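Local coordinates for ferredoxin, 2Fe-2S (Aquifex aeolicus, PDB 1M2D), which binds a [2Fe-2S] cluster on a thioredoxin-like fold and transfers electrons in metabolic reactions, forming a homodimer in solution, at residues 33-37 with 82-87. The protein carries 1 engineered substitution. Residue numbers count along the deposited sequence, not the author numbering.
Sequences AFMEK and VDEIVE
Phe34 lays one face of its ring over the CG1 methyl of Val82, in a CH-pi contact that puts Val82 CG1 3.8 Å from the ring centroid and 15° off the normal. The Phe34 side chain is in the m rotamer (chi1 -81°, chi2 107°), with Phe34 CZ at the ring edge 4.0 Å from Ile85 CG2 and Phe34 CD2 4.1 Å from Val86 CG2. Both segments are helical, 82-87 widening to a pi-type turn at 85-87; their axes approach to 10.1 Å, nearer parallel than antiparallel (signed crossing -49°), with Phe34 opposite Val82 (CA to CA 6.3 Å) and Lys37 opposite Asp83 (CA to CA 7.8 Å). Val82, with chi1 t, points at the facing helix, and Val82 CG2 packs 3.9 Å from Ala33 CB. One turn after Ala33, Lys37 (chi1 and chi2 m, chi3 -96°, chi4 t) enters as a knob among Val82, Asp83, Val86 and Glu87. Lys37 CE passes 4.1 Å from Val86 CG1, and the ammonium reaches the carboxylates at the more exposed side: a salt bridge with a weak hydrogen bond joins Lys37 NZ to Asp83 OD1 at 2.8 Å, though the position of OD1 is less certain, and a long one joins Lys37 NZ to Glu87 OE2 at 3.9 Å. An apolar interior with a charged margin thus pairs helices 27-40 and 82-91 of the thioredoxin-like fold, where Phe34 also touches Ile50 on strand 48-53 and Ile85 meets loop residues Val77 and Val96.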
loop_
_atom_site.group_PDB
_atom_site.type_symbol
_atom_site.label_atom_id
_atom_site.label_comp_id
_atom_site.label_asym_id
_atom_site.label_seq_id
_atom_site.Cartn_x
_atom_site.Cartn_y
_atom_site.Cartn_z
ATOM N N ALA A 33 -4.334 11.878 10.536
ATOM C CA ALA A 33 -4.496 11.451 11.932
ATOM C C ALA A 33 -3.574 10.277 12.269
ATOM O O ALA A 33 -2.957 10.294 13.349
ATOM C CB ALA A 33 -5.918 11.102 12.246
ATOM N N PHE A 34 -3.439 9.344 11.362
ATOM C CA PHE A 34 -2.450 8.277 11.567
ATOM C C PHE A 34 -1.007 8.806 11.643
ATOM O O PHE A 34 -0.285 8.486 12.538
ATOM C CB PHE A 34 -2.471 7.158 10.507
ATOM C CG PHE A 34 -3.530 6.085 10.703
ATOM C CD1 PHE A 34 -4.646 6.001 9.909
ATOM C CD2 PHE A 34 -3.355 5.117 11.696
ATOM C CE1 PHE A 34 -5.598 5.007 10.013
ATOM C CE2 PHE A 34 -4.303 4.124 11.801
ATOM C CZ PHE A 34 -5.412 4.053 10.981
ATOM N N MET A 35 -0.671 9.660 10.690
ATOM C CA MET A 35 0.637 10.315 10.754
ATOM C C MET A 35 0.836 11.123 12.047
ATOM O O MET A 35 1.906 11.057 12.651
ATOM C CB MET A 35 0.855 11.225 9.548
ATOM C CG MET A 35 0.897 10.413 8.277
ATOM S SD MET A 35 2.357 9.329 8.101
ATOM C CE MET A 35 3.577 10.509 7.505
ATOM N N GLU A 36 -0.150 11.901 12.515
ATOM C CA GLU A 36 0.044 12.626 13.777
ATOM C C GLU A 36 0.232 11.662 14.936
ATOM O O GLU A 36 1.014 11.894 15.864
ATOM C CB GLU A 36 -1.129 13.558 14.059
ATOM C CG GLU A 36 -1.222 14.671 13.029
ATOM C CD GLU A 36 -2.478 15.493 13.248
ATOM O OE1 GLU A 36 -2.622 16.391 12.398
ATOM O OE2 GLU A 36 -3.227 15.210 14.211
ATOM N N LYS A 37 -0.450 10.525 14.947
ATOM C CA LYS A 37 -0.186 9.594 16.050
ATOM C C LYS A 37 1.186 8.930 15.997
ATOM O O LYS A 37 1.918 8.912 16.987
ATOM C CB LYS A 37 -1.222 8.480 16.027
ATOM C CG LYS A 37 -2.629 8.928 16.382
ATOM C CD LYS A 37 -2.699 9.294 17.868
ATOM C CE LYS A 37 -3.226 8.099 18.643
ATOM N NZ LYS A 37 -3.639 8.475 20.030
ATOM N N VAL A 82 -9.232 6.750 14.407
ATOM C CA VAL A 82 -7.817 6.402 14.287
ATOM C C VAL A 82 -7.239 6.047 15.666
ATOM O O VAL A 82 -6.478 5.093 15.782
ATOM C CB VAL A 82 -7.060 7.521 13.584
ATOM C CG1 VAL A 82 -5.551 7.300 13.706
ATOM C CG2 VAL A 82 -7.500 7.567 12.116
ATOM N N ASP A 83 -7.621 6.766 16.723
ATOM C CA ASP A 83 -7.070 6.419 18.014
ATOM C C ASP A 83 -7.399 4.986 18.424
ATOM O O ASP A 83 -6.547 4.292 18.937
ATOM C CB ASP A 83 -7.610 7.325 19.102
ATOM C CG ASP A 83 -7.001 8.688 19.082
ATOM O OD1 ASP A 83 -5.966 8.903 18.458
ATOM O OD2 ASP A 83 -7.778 9.388 19.765
ATOM N N GLU A 84 -8.647 4.564 18.193
ATOM C CA GLU A 84 -9.014 3.195 18.592
ATOM C C GLU A 84 -8.222 2.211 17.788
ATOM O O GLU A 84 -7.761 1.169 18.303
ATOM C CB GLU A 84 -10.520 2.981 18.452
ATOM C CG GLU A 84 -10.957 1.679 19.047
ATOM C CD GLU A 84 -12.439 1.332 18.938
ATOM O OE1 GLU A 84 -13.221 2.165 18.459
ATOM O OE2 GLU A 84 -12.826 0.225 19.364
ATOM N N ILE A 85 -8.060 2.437 16.469
ATOM C CA ILE A 85 -7.276 1.477 15.687
ATOM C C ILE A 85 -5.834 1.448 16.188
ATOM O O ILE A 85 -5.258 0.358 16.308
ATOM C CB ILE A 85 -7.356 1.843 14.184
ATOM C CG1 ILE A 85 -8.770 1.694 13.626
ATOM C CG2 ILE A 85 -6.328 1.028 13.396
ATOM C CD1 ILE A 85 -8.992 2.265 12.240
ATOM N N VAL A 86 -5.234 2.594 16.466
ATOM C CA VAL A 86 -3.878 2.634 16.979
ATOM C C VAL A 86 -3.773 1.869 18.303
ATOM O O VAL A 86 -2.888 1.035 18.491
ATOM C CB VAL A 86 -3.450 4.108 17.136
ATOM C CG1 VAL A 86 -2.186 4.228 17.968
ATOM C CG2 VAL A 86 -3.316 4.744 15.762
ATOM N N GLU A 87 -4.644 2.186 19.249
ATOM C CA GLU A 87 -4.563 1.585 20.570
ATOM C C GLU A 87 -4.835 0.112 20.545
ATOM O O GLU A 87 -4.038 -0.738 21.044
ATOM C CB GLU A 87 -5.563 2.302 21.487
ATOM C CG GLU A 87 -5.318 3.783 21.676
ATOM C CD GLU A 87 -3.970 4.170 22.223
ATOM O OE1 GLU A 87 -3.618 3.651 23.313
ATOM O OE2 GLU A 87 -3.165 4.918 21.650
#